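Long-range contacts in 5-Carboxyvanillate Decarboxylase (PDB 4QRN), which probably removes a carboxyl group from 5-carboxyvanillate at a metal site that holds manganese in this crystal: residues A[107-112]-A[145-150]; A[132-137]-A[170-175]. All blocks are in the same frame, centred on the assembly; numbering follows the deposited sequence. Where two conformers were deposited one is given.

Overall arrangement
From the N-terminal side the chain runs through strand 106-111, helix 122-142 and strand 147-149, then helix 158-170 and the loop before strand 177-179. Contact 1 closes the first loop, where strand 147-149 returns to lie parallel to strand 106-111. Contact 2 closes the second, where residues 170-175 come back onto helix 122-142. The two loops cross, because helix segment 132-137 lies inside the first and segment 145-150 inside the second. Their centres are about 10 Å apart. K175 N probably bonds to G149 O, and L136 packs on the backbone of M150. Contact 1 pairs two neighbouring strands of the parallel sheet; contact 2 packs helix 122-142 against the loop that follows helix 158-170.

Contact 1 of 2, residues A[107-112]-A[145-150]; sequences AILALT and DRFIGM
I108 meets I148 and M150 on one side of the sheet, while L109 meets F147 on the other. In L109, CB and CG lie beside the carbonyl oxygen of I148. CG is anti to the carbonyl carbon (chi1 -62°), and from there CD1 reaches over one face of the F147 ring. L109 CD1 sits 4.1 Å from the F147 ring centroid, 28° off the normal, a CH-pi contact. L109 CD1 is nearest F147 CG, at 3.6 Å, so it lies toward the root of the ring.

The two strands are neighbours in a parallel sheet, joined through helix 122-142 as a beta-alpha-beta crossover, as in the barrel of the amidohydrolase family. A107 pairs with F147, I108 with I148 and L109 with G149. A107 N bonds to R146 O and I148 N to A107 O; L109 N then bonds to I148 O at 2.8 Å, and M150 N to L109 O. I108 CA adds a C-H...O contact to I148 O.

The branches of I108 divide the work. I108 CG1 touches I148 CD1 at 4.0 Å, and I108 CG2 packs on M150 CG at 3.5 Å. Past the last direct bond, a water accepts from L111 N and donates to M150 O. T112 follows at the pocket of the bound nitrobenzoic acid ligand, and its OG1 is hydrogen-bonded to Y339.

Contact 2 of 2, residues A[132-137]-A[170-175]; sequences ANDTLA and RELGFK
The F174 ring has L172 CB over the centre of one face, 3.9 Å above the plane. At its edge, in plane, lie N133 CB and A137 N. The carbonyl oxygen of N133 is also near the plane at the edge, 3.3 Å from F174 CZ. That oxygen already accepts the helix bond from A137 N. L136 CD2 comes obliquely to the ring, 3.8 Å from F174 CZ. The amide of N133 stands 71° to the ring plane, with OD1 near CE2; its ND2 is hydrogen-bonded to E164 and to the backbone of T152.

From that face L172 carries on to the helix. Its CG is anti to the carbonyl carbon (chi1 -57°), and the two methyls part: L172 CD1 meets N133 CB, and L172 CD2 meets A137 CB at 3.9 Å. No direct hydrogen bond joins the segments. A water donates to A137 O and, at 3.2 Å, to L172 O. G173, with positive phi, turns the chain between L172 and F174.

D134 forms a salt bridge to R167; the side chain of R167, on helix 158-170, also touches L172. The loop thus leaves helix 158-170, sets L172 and F174 against helix 122-142 and leads on to strand 177-179.

Contact 1 of 2, residues A[107-112]-A[145-150]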
ATOM      1  N   ALA A 107      24.699  -8.389 -11.448  1.00  7.44           N
ATOM      2  CA  ALA A 107      23.306  -8.017 -11.651  1.00  7.69           C
ATOM      3  C   ALA A 107      22.500  -9.275 -11.917  1.00  7.49           C
ATOM      4  O   ALA A 107      22.894 -10.096 -12.760  1.00  8.70           O
ATOM      5  CB  ALA A 107      23.194  -7.060 -12.819  1.00  8.86           C
ATOM      6  N   ILE A 108      21.367  -9.398 -11.240  1.00  7.25           N
ATOM      7  CA  ILE A 108      20.409 -10.463 -11.495  1.00  7.32           C
ATOM      8  C   ILE A 108      19.345  -9.892 -12.409  1.00  7.28           C
ATOM      9  O   ILE A 108      18.628  -8.957 -12.047  1.00  7.78           O
ATOM     10  CB  ILE A 108      19.830 -11.016 -10.193  1.00  8.69           C
ATOM     11  CG1 ILE A 108      21.013 -11.388  -9.259  1.00 10.58           C
ATOM     12  CG2 ILE A 108      18.887 -12.172 -10.498  1.00 10.55           C
ATOM     13  CD1 ILE A 108      20.658 -12.186  -8.033  1.00 12.05           C
ATOM     14  N   LEU A 109      19.309 -10.437 -13.626  1.00  7.39           N
ATOM     15  CA  LEU A 109      18.595  -9.850 -14.755  1.00  7.53           C
ATOM     16  C   LEU A 109      17.311 -10.595 -15.059  1.00  6.74           C
ATOM     17  O   LEU A 109      17.272 -11.834 -15.051  1.00  7.75           O
ATOM     18  CB  LEU A 109      19.460  -9.949 -16.007  1.00  8.61           C
ATOM     19  CG  LEU A 109      20.770  -9.190 -15.930  1.00 10.95           C
ATOM     20  CD1 LEU A 109      21.717  -9.654 -17.041  1.00 13.35           C
ATOM     21  CD2 LEU A 109      20.550  -7.710 -16.045  1.00 12.06           C
ATOM     22  N   ALA A 110      16.278  -9.830 -15.386  1.00  6.80           N
ATOM     23  CA  ALA A 110      14.992 -10.408 -15.809  1.00  6.80           C
ATOM     24  C   ALA A 110      14.332  -9.534 -16.859  1.00  6.75           C
ATOM     25  O   ALA A 110      14.407  -8.301 -16.828  1.00  7.28           O
ATOM     26  CB  ALA A 110      14.064 -10.572 -14.604  1.00  8.05           C
ATOM     27  N   LEU A 111      13.613 -10.184 -17.751  1.00  7.34           N
ATOM     28  CA  LEU A 111      12.868  -9.500 -18.798  1.00  7.20           C
ATOM     29  C   LEU A 111      11.866  -8.544 -18.160  1.00  6.89           C
ATOM     30  O   LEU A 111      11.104  -8.910 -17.264  1.00  7.33           O
ATOM     31  CB  LEU A 111      12.149 -10.513 -19.676  1.00  7.75           C
ATOM     32  CG  LEU A 111      11.357  -9.907 -20.837  1.00  8.11           C
ATOM     33  CD1 LEU A 111      12.282  -9.312 -21.874  1.00  8.76           C
ATOM     34  CD2 LEU A 111      10.425 -10.943 -21.454  1.00  8.90           C
ATOM     35  N   THR A 112      11.840  -7.312 -18.649  1.00  6.61           N
ATOM     36  CA  THR A 112      11.093  -6.268 -17.994  1.00  7.65           C
ATOM     37  C   THR A 112       9.589  -6.482 -18.080  1.00  6.98           C
ATOM     38  O   THR A 112       9.040  -7.024 -19.057  1.00  6.78           O
ATOM     39  CB  THR A 112      11.532  -4.907 -18.554  1.00  7.63           C
ATOM     40  OG1 THR A 112      11.021  -3.860 -17.736  1.00  7.95           O
ATOM     41  CG2 THR A 112      11.067  -4.674 -19.971  1.00  8.03           C
ATOM     42  N   ASP A 145      30.758 -13.641 -14.721  1.00 12.25           N
ATOM     43  CA  ASP A 145      31.017 -13.085 -13.393  0.67 13.40           C
ATOM     44  C   ASP A 145      30.225 -11.816 -13.116  1.00 11.21           C
ATOM     45  O   ASP A 145      30.317 -11.282 -12.008  1.00 11.59           O
ATOM     46  CB  ASP A 145      32.509 -12.816 -13.225  0.67 17.86           C
ATOM     47  CG  ASP A 145      33.328 -14.097 -13.213  0.67 22.49           C
ATOM     48  OD1 ASP A 145      32.813 -15.146 -12.756  0.67 24.12           O
ATOM     49  OD2 ASP A 145      34.493 -14.060 -13.665  0.67 25.02           O
ATOM     50  N   ARG A 146      29.453 -11.351 -14.107  1.00  9.73           N
ATOM     51  CA  ARG A 146      28.705 -10.093 -13.971  1.00  9.10           C
ATOM     52  C   ARG A 146      27.195 -10.247 -14.059  1.00  8.53           C
ATOM     53  O   ARG A 146      26.473  -9.469 -13.442  1.00  8.84           O
ATOM     54  CB  ARG A 146      29.124  -9.085 -15.054  1.00  8.98           C
ATOM     55  CG  ARG A 146      30.622  -8.861 -15.167  1.00  9.44           C
ATOM     56  CD  ARG A 146      31.275  -8.417 -13.898  1.00  9.83           C
ATOM     57  NE  ARG A 146      30.754  -7.168 -13.344  1.00  8.86           N
ATOM     58  CZ  ARG A 146      31.118  -5.948 -13.746  1.00  8.75           C
ATOM     59  NH1 ARG A 146      31.954  -5.773 -14.756  1.00  9.56           N
ATOM     60  NH2 ARG A 146      30.604  -4.890 -13.157  1.00  8.86           N
ATOM     61  N   PHE A 147      26.712 -11.186 -14.884  1.00  8.80           N
ATOM     62  CA  PHE A 147      25.288 -11.301 -15.200  1.00  9.36           C
ATOM     63  C   PHE A 147      24.778 -12.653 -14.715  1.00  9.76           C
ATOM     64  O   PHE A 147      25.398 -13.686 -15.010  1.00 11.43           O
ATOM     65  CB  PHE A 147      25.048 -11.264 -16.708  1.00  9.56           C
ATOM     66  CG  PHE A 147      25.313  -9.936 -17.414  1.00  8.89           C
ATOM     67  CD1 PHE A 147      25.481  -8.724 -16.748  1.00  9.25           C
ATOM     68  CD2 PHE A 147      25.348  -9.933 -18.809  1.00 10.22           C
ATOM     69  CE1 PHE A 147      25.689  -7.547 -17.474  1.00 10.39           C
ATOM     70  CE2 PHE A 147      25.548  -8.773 -19.528  1.00 10.45           C
ATOM     71  CZ  PHE A 147      25.728  -7.580 -18.866  1.00 10.19           C
ATOM     72  N   ILE A 148      23.648 -12.627 -14.010  1.00  8.45           N
ATOM     73  CA  ILE A 148      22.973 -13.812 -13.515  1.00  8.59           C
ATOM     74  C   ILE A 148      21.546 -13.732 -14.020  1.00  8.01           C
ATOM     75  O   ILE A 148      20.957 -12.652 -13.995  1.00  9.64           O
ATOM     76  CB  ILE A 148      22.973 -13.818 -11.963  1.00  9.91           C
ATOM     77  CG1 ILE A 148      24.412 -13.801 -11.436  1.00 12.25           C
ATOM     78  CG2 ILE A 148      22.183 -15.009 -11.410  1.00 11.11           C
ATOM     79  CD1 ILE A 148      24.540 -13.209 -10.036  1.00 14.29           C
ATOM     80  N   GLY A 149      20.974 -14.840 -14.470  1.00  8.06           N
ATOM     81  CA  GLY A 149      19.657 -14.777 -15.064  1.00  8.34           C
ATOM     82  C   GLY A 149      18.524 -15.351 -14.236  1.00  8.09           C
ATOM     83  O   GLY A 149      18.670 -16.386 -13.557  1.00  8.26           O
ATOM     84  N   MET A 150      17.360 -14.702 -14.366  1.00  8.03           N
ATOM     85  CA  MET A 150      16.062 -15.225 -13.939  1.00  8.32           C
ATOM     86  C   MET A 150      15.250 -15.438 -15.216  1.00  8.20           C
ATOM     87  O   MET A 150      15.208 -14.568 -16.081  1.00  9.89           O
ATOM     88  CB  MET A 150      15.345 -14.230 -13.019  1.00  9.23           C
ATOM     89  CG  MET A 150      16.085 -13.982 -11.706  1.00 10.66           C
ATOM     90  SD  MET A 150      15.995 -15.342 -10.533  1.00 11.24           S
ATOM     91  CE  MET A 150      14.481 -14.923  -9.660  1.00 12.69           C
TER
HETATM   92  O   HOH W   1      13.988 -13.001 -17.901  1.00  9.59           O

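Contact 2 of 2, residues A[132-137]-A[170-175]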
ATOM      1  N   ALA A 132      13.653 -14.813 -25.513  1.00  8.90           N
ATOM      2  CA  ALA A 132      14.184 -13.906 -24.502  1.00  8.94           C
ATOM      3  C   ALA A 132      15.051 -14.679 -23.511  1.00  8.48           C
ATOM      4  O   ALA A 132      16.081 -14.178 -23.068  1.00  9.14           O
ATOM      5  CB  ALA A 132      13.050 -13.195 -23.758  1.00 10.02           C
ATOM      6  N   ASN A 133      14.621 -15.885 -23.136  1.00  8.42           N
ATOM      7  CA  ASN A 133      15.401 -16.695 -22.222  1.00  8.75           C
ATOM      8  C   ASN A 133      16.729 -17.100 -22.859  1.00  8.61           C
ATOM      9  O   ASN A 133      17.782 -17.055 -22.213  1.00  8.55           O
ATOM     10  CB  ASN A 133      14.585 -17.910 -21.788  1.00  8.55           C
ATOM     11  CG  ASN A 133      13.517 -17.548 -20.771  1.00  8.32           C
ATOM     12  OD1 ASN A 133      13.639 -16.542 -20.063  1.00  8.57           O
ATOM     13  ND2 ASN A 133      12.495 -18.367 -20.672  1.00  8.80           N
ATOM     14  N   ASP A 134      16.712 -17.506 -24.131  1.00  9.05           N
ATOM     15  CA  ASP A 134      17.949 -17.861 -24.787  1.00  9.86           C
ATOM     16  C   ASP A 134      18.880 -16.642 -24.929  1.00  9.67           C
ATOM     17  O   ASP A 134      20.096 -16.773 -24.774  1.00 10.27           O
ATOM     18  CB  ASP A 134      17.655 -18.468 -26.162  1.00 10.61           C
ATOM     19  CG  ASP A 134      17.035 -19.850 -26.080  1.00 11.94           C
ATOM     20  OD1 ASP A 134      17.095 -20.485 -25.003  1.00 13.33           O
ATOM     21  OD2 ASP A 134      16.501 -20.310 -27.114  1.00 13.99           O
ATOM     22  N   THR A 135      18.322 -15.475 -25.240  1.00  9.94           N
ATOM     23  CA  THR A 135      19.111 -14.258 -25.343  1.00  9.83           C
ATOM     24  C   THR A 135      19.784 -13.929 -24.007  1.00  9.69           C
ATOM     25  O   THR A 135      20.977 -13.610 -23.955  1.00 10.07           O
ATOM     26  CB  THR A 135      18.215 -13.117 -25.820  1.00 10.81           C
ATOM     27  OG1 THR A 135      17.806 -13.394 -27.163  1.00 12.42           O
ATOM     28  CG2 THR A 135      18.932 -11.759 -25.749  1.00 11.94           C
ATOM     29  N   LEU A 136      19.021 -14.029 -22.926  1.00  9.11           N
ATOM     30  CA  LEU A 136      19.580 -13.795 -21.591  1.00  9.17           C
ATOM     31  C   LEU A 136      20.669 -14.815 -21.272  1.00  9.17           C
ATOM     32  O   LEU A 136      21.735 -14.460 -20.747  1.00  9.28           O
ATOM     33  CB  LEU A 136      18.457 -13.867 -20.568  1.00  9.13           C
ATOM     34  CG  LEU A 136      18.886 -13.713 -19.104  1.00  9.56           C
ATOM     35  CD1 LEU A 136      19.663 -12.417 -18.866  1.00 10.24           C
ATOM     36  CD2 LEU A 136      17.667 -13.808 -18.218  1.00 10.08           C
ATOM     37  N   ALA A 137      20.415 -16.089 -21.562  1.00  9.01           N
ATOM     38  CA  ALA A 137      21.398 -17.126 -21.269  1.00  9.86           C
ATOM     39  C   ALA A 137      22.694 -16.860 -22.038  1.00 10.06           C
ATOM     40  O   ALA A 137      23.797 -17.067 -21.497  1.00 10.37           O
ATOM     41  CB  ALA A 137      20.843 -18.485 -21.623  1.00 11.39           C
ATOM     42  N   ARG A 170      18.160 -26.182 -15.587  1.00 13.34           N
ATOM     43  CA  ARG A 170      19.038 -27.278 -15.993  1.00 19.23           C
ATOM     44  C   ARG A 170      19.960 -26.946 -17.157  1.00 15.74           C
ATOM     45  O   ARG A 170      21.120 -27.376 -17.171  1.00 16.76           O
ATOM     46  CB  ARG A 170      18.167 -28.488 -16.355  1.00 30.88           C
ATOM     47  CG  ARG A 170      18.915 -29.691 -16.927  1.00 42.55           C
ATOM     48  CD  ARG A 170      17.948 -30.786 -17.378  1.00 53.48           C
ATOM     49  NE  ARG A 170      16.961 -30.285 -18.340  1.00 62.03           N
ATOM     50  CZ  ARG A 170      15.659 -30.138 -18.102  1.00 67.99           C
ATOM     51  NH1 ARG A 170      14.868 -29.668 -19.058  1.00 70.33           N
ATOM     52  NH2 ARG A 170      15.132 -30.461 -16.926  1.00 70.90           N
ATOM     53  N   GLU A 171      19.437 -26.231 -18.147  1.00 13.98           N
ATOM     54  CA  GLU A 171      20.153 -25.956 -19.378  1.00 13.89           C
ATOM     55  C   GLU A 171      20.723 -24.549 -19.468  1.00 12.72           C
ATOM     56  O   GLU A 171      21.782 -24.357 -20.086  1.00 14.84           O
ATOM     57  CB  GLU A 171      19.230 -26.234 -20.558  1.00 18.00           C
ATOM     58  CG  GLU A 171      18.737 -27.688 -20.567  1.00 23.35           C
ATOM     59  CD  GLU A 171      17.822 -28.011 -21.729  1.00 28.28           C
ATOM     60  OE1 GLU A 171      18.050 -27.471 -22.832  1.00 30.05           O
ATOM     61  OE2 GLU A 171      16.879 -28.813 -21.537  1.00 30.27           O
ATOM     62  N   LEU A 172      20.049 -23.566 -18.868  1.00 11.51           N
ATOM     63  CA  LEU A 172      20.427 -22.170 -19.094  1.00 10.92           C
ATOM     64  C   LEU A 172      21.187 -21.540 -17.932  1.00 10.76           C
ATOM     65  O   LEU A 172      21.658 -20.411 -18.056  1.00 12.30           O
ATOM     66  CB  LEU A 172      19.192 -21.316 -19.394  1.00 10.83           C
ATOM     67  CG  LEU A 172      18.353 -21.798 -20.588  1.00 11.18           C
ATOM     68  CD1 LEU A 172      17.233 -20.815 -20.853  1.00 11.58           C
ATOM     69  CD2 LEU A 172      19.185 -21.999 -21.862  1.00 12.63           C
ATOM     70  N   GLY A 173      21.279 -22.235 -16.805  1.00 10.63           N
ATOM     71  CA  GLY A 173      22.010 -21.720 -15.663  1.00 11.12           C
ATOM     72  C   GLY A 173      21.267 -20.628 -14.890  1.00  9.64           C
ATOM     73  O   GLY A 173      21.896 -19.915 -14.094  1.00 10.26           O
ATOM     74  N   PHE A 174      19.958 -20.511 -15.085  1.00  8.95           N
ATOM     75  CA  PHE A 174      19.199 -19.500 -14.372  1.00  8.54           C
ATOM     76  C   PHE A 174      18.997 -19.901 -12.924  1.00  8.12           C
ATOM     77  O   PHE A 174      19.070 -21.082 -12.562  1.00  9.24           O
ATOM     78  CB  PHE A 174      17.844 -19.294 -15.026  1.00  8.68           C
ATOM     79  CG  PHE A 174      17.890 -18.679 -16.410  1.00  9.04           C
ATOM     80  CD1 PHE A 174      19.037 -18.085 -16.938  1.00  9.91           C
ATOM     81  CD2 PHE A 174      16.735 -18.680 -17.170  1.00  9.64           C
ATOM     82  CE1 PHE A 174      19.021 -17.502 -18.196  1.00 10.67           C
ATOM     83  CE2 PHE A 174      16.706 -18.098 -18.437  1.00 10.50           C
ATOM     84  CZ  PHE A 174      17.863 -17.520 -18.955  1.00 11.28           C
ATOM     85  N   LYS A 175      18.714 -18.900 -12.092  1.00  7.93           N
ATOM     86  CA  LYS A 175      18.632 -19.089 -10.638  1.00  8.33           C
ATOM     87  C   LYS A 175      17.208 -19.051 -10.112  1.00  8.54           C
ATOM     88  O   LYS A 175      16.973 -19.266  -8.926  1.00  9.35           O
ATOM     89  CB  LYS A 175      19.512 -18.046  -9.945  1.00  9.43           C
ATOM     90  CG  LYS A 175      20.980 -18.199 -10.302  1.00 10.53           C
ATOM     91  CD  LYS A 175      21.563 -19.545  -9.909  1.00 11.92           C
ATOM     92  CE  LYS A 175      23.055 -19.581 -10.165  1.00 14.02           C
ATOM     93  NZ  LYS A 175      23.625 -20.848  -9.652  1.00 15.91           N
TER
HETATM   94  O   HOH W   2      24.061 -19.035 -19.610  1.00 27.58           O